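Local coordinates for Blr3880 protein (Bradyrhizobium japonicum, PDB 2OOD), which catalyses the zinc-dependent hydrolytic deamination of guanine to xanthine and ammonia, a step of purine degradation, at the interface of chains A and B. Residues are numbered along the deposited sequence; one frame, centred on the assembly and turned at random. Chains: chain A/B, Blr3880 protein.

Contact 1: the interface of chains A and B. Residues chain A 415, 417, 421, 447; chain B 88-89, 331.
B:Leu88 of one subunit pushes its branched end against A:Val447 of the other, the two side chains crossing at about a right angle. Its methyl CD1 sits over the fork of the valine, 3.4 Å from A:Val447 CG2 and 3.5 Å from CG1. The same CD1 lies above the rim of the A:His421 imidazole, about 4.2 Å from the ring plane, and is thus covered from a second direction. The other methyl, CD2, turns toward A:Gln415, whose side chain comes from the opposite direction. With CG between the backbone N and carbonyl carbon (chi1 63°) and the chain extended beyond it, the glutamine carries its amide to the subunit boundary. There NE2 gives a nearly straight hydrogen bond to the main-chain B:Asn331 O, 3.0 Å away and in the amide plane, and another to A:Val447 O at 2.8 Å, received on a carbonyl lone pair. The two bonds probably fix the rotation of the amide. Shortened to alanine, this position would lose the amide that joins the two carbonyls, and B:Asn331 O would probably be left without its cross-subunit donor. The C-terminal end of helix 434-447, the A:Gln415 loop and short helix 418-422 together receive the B:Leu88 loop at the two-fold interface.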
loop_
_atom_site.group_PDB
_atom_site.type_symbol
_atom_site.label_atom_id
_atom_site.label_comp_id
_atom_site.label_asym_id
_atom_site.label_seq_id
_atom_site.Cartn_x
_atom_site.Cartn_y
_atom_site.Cartn_z
ATOM N N GLN A 415 -1.553 -10.508 6.796
ATOM C CA GLN A 415 -0.478 -11.386 6.351
ATOM C C GLN A 415 -0.021 -12.300 7.488
ATOM O O GLN A 415 -0.281 -12.030 8.663
ATOM C CB GLN A 415 0.700 -10.551 5.834
ATOM C CG GLN A 415 1.339 -9.661 6.888
ATOM C CD GLN A 415 2.387 -8.736 6.319
ATOM O OE1 GLN A 415 3.280 -9.163 5.598
ATOM N NE2 GLN A 415 2.288 -7.457 6.649
ATOM N N ALA A 417 2.698 -12.749 9.053
ATOM C CA ALA A 417 3.515 -12.144 10.104
ATOM C C ALA A 417 2.786 -11.424 11.230
ATOM O O ALA A 417 3.366 -11.194 12.289
ATOM C CB ALA A 417 4.524 -11.195 9.475
ATOM N N HIS A 421 3.843 -10.687 15.521
ATOM C CA HIS A 421 4.169 -9.278 15.679
ATOM C C HIS A 421 3.306 -8.669 16.783
ATOM O O HIS A 421 3.788 -7.940 17.657
ATOM C CB HIS A 421 3.929 -8.538 14.361
ATOM C CG HIS A 421 3.987 -7.048 14.492
ATOM N ND1 HIS A 421 2.892 -6.237 14.277
ATOM C CD2 HIS A 421 4.997 -6.225 14.861
ATOM C CE1 HIS A 421 3.224 -4.980 14.511
ATOM N NE2 HIS A 421 4.495 -4.946 14.866
ATOM N N VAL A 447 0.454 -3.517 9.304
ATOM C CA VAL A 447 0.815 -4.902 9.022
ATOM C C VAL A 447 -0.341 -5.731 8.481
ATOM O O VAL A 447 -0.120 -6.737 7.808
ATOM C CB VAL A 447 1.389 -5.598 10.266
ATOM C CG1 VAL A 447 1.944 -6.950 9.890
ATOM C CG2 VAL A 447 2.471 -4.747 10.874
ATOM N N LEU B 88 7.953 -5.417 11.910
ATOM C CA LEU B 88 7.761 -4.666 10.676
ATOM C C LEU B 88 6.791 -3.485 10.616
ATOM O O LEU B 88 6.435 -3.040 9.531
ATOM C CB LEU B 88 7.429 -5.622 9.524
ATOM C CG LEU B 88 6.465 -6.805 9.650
ATOM C CD1 LEU B 88 5.322 -6.501 10.564
ATOM C CD2 LEU B 88 5.952 -7.136 8.270
ATOM N N GLY B 89 6.369 -2.945 11.745
ATOM C CA GLY B 89 5.452 -1.825 11.669
ATOM C C GLY B 89 5.733 -0.821 12.757
ATOM O O GLY B 89 4.806 -0.243 13.311
ATOM N N ASN B 331 6.609 -2.723 5.318
ATOM C CA ASN B 331 5.577 -3.374 6.111
ATOM C C ASN B 331 4.881 -4.559 5.458
ATOM O O ASN B 331 3.879 -5.047 5.975
ATOM C CB ASN B 331 4.536 -2.331 6.546
ATOM C CG ASN B 331 3.926 -1.573 5.370
ATOM O OD1 ASN B 331 4.598 -1.285 4.380
ATOM N ND2 ASN B 331 2.651 -1.226 5.489
#

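Contact 2: the interface of chains A and B. Residues chain A 89-92, 301; chain B 343, 372, 442.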
loop_
_atom_site.group_PDB
_atom_site.type_symbol
_atom_site.label_atom_id
_atom_site.label_comp_id
_atom_site.label_asym_id
_atom_site.label_seq_id
_atom_site.Cartn_x
_atom_site.Cartn_y
_atom_site.Cartn_z
ATOM N N GLY A 89 -8.187 -0.268 -10.959
ATOM C CA GLY A 89 -6.762 -0.491 -11.102
ATOM C C GLY A 89 -6.308 -0.195 -12.508
ATOM O O GLY A 89 -5.448 -0.893 -13.033
ATOM N N ALA A 90 -6.893 0.830 -13.123
ATOM C CA ALA A 90 -6.542 1.211 -14.487
ATOM C C ALA A 90 -5.060 1.552 -14.592
ATOM O O ALA A 90 -4.520 2.314 -13.788
ATOM C CB ALA A 90 -7.385 2.403 -14.938
ATOM N N TYR A 91 -4.410 1.003 -15.608
ATOM C CA TYR A 91 -2.986 1.220 -15.807
ATOM C C TYR A 91 -2.520 2.450 -16.603
ATOM O O TYR A 91 -3.208 2.939 -17.502
ATOM C CB TYR A 91 -2.378 -0.029 -16.462
ATOM C CG TYR A 91 -0.996 0.208 -17.018
ATOM C CD1 TYR A 91 0.101 0.350 -16.177
ATOM C CD2 TYR A 91 -0.793 0.363 -18.378
ATOM C CE1 TYR A 91 1.368 0.646 -16.677
ATOM C CE2 TYR A 91 0.467 0.660 -18.888
ATOM C CZ TYR A 91 1.544 0.797 -18.035
ATOM O OH TYR A 91 2.804 1.061 -18.549
ATOM N N GLY A 92 -1.333 2.927 -16.221
ATOM C CA GLY A 92 -0.621 4.008 -16.891
ATOM C C GLY A 92 -0.946 5.486 -17.019
ATOM O O GLY A 92 -0.145 6.207 -17.622
ATOM N N PHE A 301 -1.520 6.466 -6.459
ATOM C CA PHE A 301 -1.795 5.662 -7.643
ATOM C C PHE A 301 -1.790 6.488 -8.939
ATOM O O PHE A 301 -1.252 6.052 -9.962
ATOM C CB PHE A 301 -3.151 4.960 -7.492
ATOM C CG PHE A 301 -3.461 3.989 -8.600
ATOM C CD1 PHE A 301 -2.975 2.685 -8.559
ATOM C CD2 PHE A 301 -4.209 4.387 -9.703
ATOM C CE1 PHE A 301 -3.227 1.793 -9.599
ATOM C CE2 PHE A 301 -4.465 3.496 -10.754
ATOM C CZ PHE A 301 -3.971 2.199 -10.695
ATOM N N TYR B 343 4.722 0.808 -8.184
ATOM C CA TYR B 343 3.976 1.507 -9.217
ATOM C C TYR B 343 3.642 2.925 -8.737
ATOM O O TYR B 343 3.765 3.888 -9.483
ATOM C CB TYR B 343 2.689 0.731 -9.524
ATOM C CG TYR B 343 1.757 1.405 -10.497
ATOM C CD1 TYR B 343 1.947 1.296 -11.868
ATOM C CD2 TYR B 343 0.693 2.171 -10.045
ATOM C CE1 TYR B 343 1.090 1.941 -12.773
ATOM C CE2 TYR B 343 -0.163 2.815 -10.934
ATOM C CZ TYR B 343 0.037 2.697 -12.296
ATOM O OH TYR B 343 -0.824 3.336 -13.169
ATOM N N LEU B 372 5.150 1.450 -14.171
ATOM C CA LEU B 372 5.397 0.035 -13.934
ATOM C C LEU B 372 4.279 -0.833 -14.487
ATOM O O LEU B 372 3.301 -1.110 -13.805
ATOM C CB LEU B 372 5.571 -0.232 -12.437
ATOM C CG LEU B 372 6.346 -1.509 -12.108
ATOM C CD1 LEU B 372 7.779 -1.381 -12.617
ATOM C CD2 LEU B 372 6.326 -1.754 -10.612
ATOM N N PHE B 442 -1.765 -7.280 -13.655
ATOM C CA PHE B 442 -1.725 -5.923 -13.150
ATOM C C PHE B 442 -2.795 -5.789 -12.072
ATOM O O PHE B 442 -2.650 -5.009 -11.135
ATOM C CB PHE B 442 -1.995 -4.898 -14.252
ATOM C CG PHE B 442 -1.716 -3.480 -13.828
ATOM C CD1 PHE B 442 -0.403 -3.035 -13.649
ATOM C CD2 PHE B 442 -2.756 -2.602 -13.542
ATOM C CE1 PHE B 442 -0.138 -1.737 -13.189
ATOM C CE2 PHE B 442 -2.491 -1.303 -13.081
ATOM C CZ PHE B 442 -1.184 -0.881 -12.906
HETATM O O HOH W 1 -1.895 5.533 -12.456
#
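The A:Gly89–A:Gly92 segment runs as an irregular loop along chain B, extended at A:Tyr91 and turning at A:Gly92, whose phi of 67° is positive. In this amidohydrolase-family enzyme the loop meets an aromatic cluster formed by B:Tyr343 of helix 335-352 and B:Phe442 of helix 434-447. A:Tyr91 and B:Phe442 cross nearly perpendicularly, their planes 76° apart and their centroids separated by 5.2 Å. B:Phe442 CZ lies in the plane of the tyrosine ring, at its edge, while the tyrosine's CB stands over the phenylalanine face, 3.9 Å from the centroid, in a CH-pi contact. A:Gly89 O faces the rim of the same phenylalanine in the ring plane. Within chain B, B:Phe442 CZ rests above one face of B:Tyr343, so the two rings of chain B pack on each other as well as on chain A. B:Tyr343 in turn brings CE2 over the A:Phe301 ring, offset toward its rim, with CE2 3.5 Å from A:Phe301 CE1. Having CG anti to the backbone N (chi1 175°) helps direct the B:Tyr343 ring away from its helix and between A:Phe301 and A:Tyr91. A:Gly92 N donates a weak, bent hydrogen bond to the phenol OH of B:Tyr343, 3.1 Å away. A water lying near both B:Tyr343 OH and A:Phe301 O bridges the phenol to the end of helix 296-301.

Contact 3: the interface of chains A and B. Residues chain A 94, 239, 302-304; chain B 347, 350-351, 354.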
loop_
_atom_site.group_PDB
_atom_site.type_symbol
_atom_site.label_atom_id
_atom_site.label_comp_id
_atom_site.label_asym_id
_atom_site.label_seq_id
_atom_site.Cartn_x
_atom_site.Cartn_y
_atom_site.Cartn_z
ATOM N N GLN A 94 -2.205 9.554 -15.586
ATOM C CA GLN A 94 -2.399 10.517 -14.511
ATOM C C GLN A 94 -3.891 10.849 -14.581
ATOM O O GLN A 94 -4.601 10.365 -15.467
ATOM C CB GLN A 94 -1.586 11.797 -14.743
ATOM C CG GLN A 94 -0.126 11.738 -14.329
ATOM C CD GLN A 94 0.595 13.048 -14.610
ATOM O OE1 GLN A 94 0.186 14.111 -14.132
ATOM N NE2 GLN A 94 1.669 12.980 -15.390
ATOM N N PRO A 239 -1.635 18.691 -11.241
ATOM C CA PRO A 239 -1.115 19.950 -11.792
ATOM C C PRO A 239 -1.781 20.315 -13.121
ATOM O O PRO A 239 -2.279 21.438 -13.281
ATOM C CB PRO A 239 0.393 19.688 -11.921
ATOM C CG PRO A 239 0.473 18.199 -12.069
ATOM C CD PRO A 239 -0.551 17.710 -11.066
ATOM N N LEU A 302 -2.399 7.671 -8.902
ATOM C CA LEU A 302 -2.465 8.519 -10.085
ATOM C C LEU A 302 -1.270 9.469 -10.214
ATOM O O LEU A 302 -1.167 10.217 -11.182
ATOM C CB LEU A 302 -3.768 9.321 -10.075
ATOM C CG LEU A 302 -5.073 8.519 -10.099
ATOM C CD1 LEU A 302 -6.249 9.472 -10.029
ATOM C CD2 LEU A 302 -5.149 7.687 -11.358
ATOM N N GLY A 303 -0.372 9.441 -9.233
ATOM C CA GLY A 303 0.799 10.293 -9.280
ATOM C C GLY A 303 0.546 11.728 -8.878
ATOM O O GLY A 303 1.430 12.570 -8.997
ATOM N N SER A 304 -0.661 12.006 -8.393
ATOM C CA SER A 304 -1.048 13.349 -7.974
ATOM C C SER A 304 -0.005 13.996 -7.086
ATOM O O SER A 304 0.384 15.141 -7.317
ATOM C CB SER A 304 -2.385 13.309 -7.238
ATOM O OG SER A 304 -3.397 12.770 -8.072
HETATM N N MSE B 347 4.642 6.454 -10.516
HETATM C CA MSE B 347 3.651 7.365 -11.073
HETATM C C MSE B 347 3.851 8.760 -10.509
HETATM O O MSE B 347 3.608 9.747 -11.197
HETATM C CB MSE B 347 2.227 6.886 -10.792
HETATM C CG MSE B 347 1.754 5.759 -11.713
HETATM SE SE MSE B 347 1.998 6.131 -13.643
HETATM C CE MSE B 347 0.934 7.769 -13.767
ATOM N N ASN B 350 6.426 10.188 -12.578
ATOM C CA ASN B 350 5.943 10.558 -13.899
ATOM C C ASN B 350 5.448 12.006 -13.887
ATOM O O ASN B 350 5.658 12.753 -14.841
ATOM C CB ASN B 350 4.798 9.628 -14.305
ATOM C CG ASN B 350 4.249 9.942 -15.677
ATOM O OD1 ASN B 350 4.871 9.634 -16.688
ATOM N ND2 ASN B 350 3.078 10.562 -15.718
ATOM N N THR B 351 4.789 12.398 -12.801
ATOM C CA THR B 351 4.256 13.742 -12.676
ATOM C C THR B 351 5.369 14.762 -12.487
ATOM O O THR B 351 5.249 15.904 -12.915
ATOM C CB THR B 351 3.254 13.823 -11.503
ATOM O OG1 THR B 351 2.177 12.910 -11.743
ATOM C CG2 THR B 351 2.684 15.223 -11.370
ATOM N N ASP B 354 7.142 15.345 -16.261
ATOM C CA ASP B 354 6.418 15.653 -17.489
ATOM C C ASP B 354 6.278 17.147 -17.792
ATOM O O ASP B 354 5.660 17.532 -18.785
ATOM C CB ASP B 354 5.040 14.979 -17.479
ATOM C CG ASP B 354 4.049 15.684 -16.584
ATOM O OD1 ASP B 354 4.454 16.610 -15.851
ATOM O OD2 ASP B 354 2.860 15.304 -16.613
#
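This mixed polar and apolar patch belongs to a two-fold symmetric interface between identical subunits and probably helps hold the two chains of the deposited dimer together; the C-terminal end of helix 335-352 and B:Asp354, just past it, meet loops and the start of helix 239-248 of the partner. A:Gln94 reaches across with its chain extended beyond CG, and its amide nitrogen NE2 gives a nearly straight hydrogen bond of 2.9 Å to B:Asp354 OD2. The carboxylate is met from above its plane, the two flat groups being inclined by 38°. The nearly perpendicular amides of A:Gln94 and B:Asn350 approach through NE2 and ND2, nitrogen to nitrogen, a pair doubtful as modelled, with B:Asn350 the likelier to be turned by 180°. B:Thr351 is used on both branches (chi1 -60°): its hydroxyl OG1 donates to A:Gly303 O at 2.9 Å, from well above the carbonyl plane, while CG2 packs on A:Pro239 CG at 3.8 Å. Selenomethionine B:Met347 packs CB 4.0 Å from A:Gly303 CA, while its bend at chi2 and chi3 brings the methyl CE to 4.0 Å from A:Gln94 N. These contacts probably help fix the helix end and the loop at A:Gln94, just before helix 95-107, whose A:Leu95 lines the guanine pocket.

The three contacts follow one interface: contacts 2 and 3 have their C-alpha centres about 12 Å apart, whereas contact 1 lies about 25 Å from contact 2 and 29 Å from contact 3. Helix 335-352 runs from contact 2 into contact 3, and helix 434-447 serves contacts 1 and 2 from opposite chains. B:Gly89 takes part in contact 1 and A:Gly89 in contact 2; the same loop goes on to A:Gln94 in contact 3. Two-fold symmetry duplicates every contact. Since residues of segment 88-94 touch the partner in all three, the interface may help position the loop that follows A:His79 and A:His81.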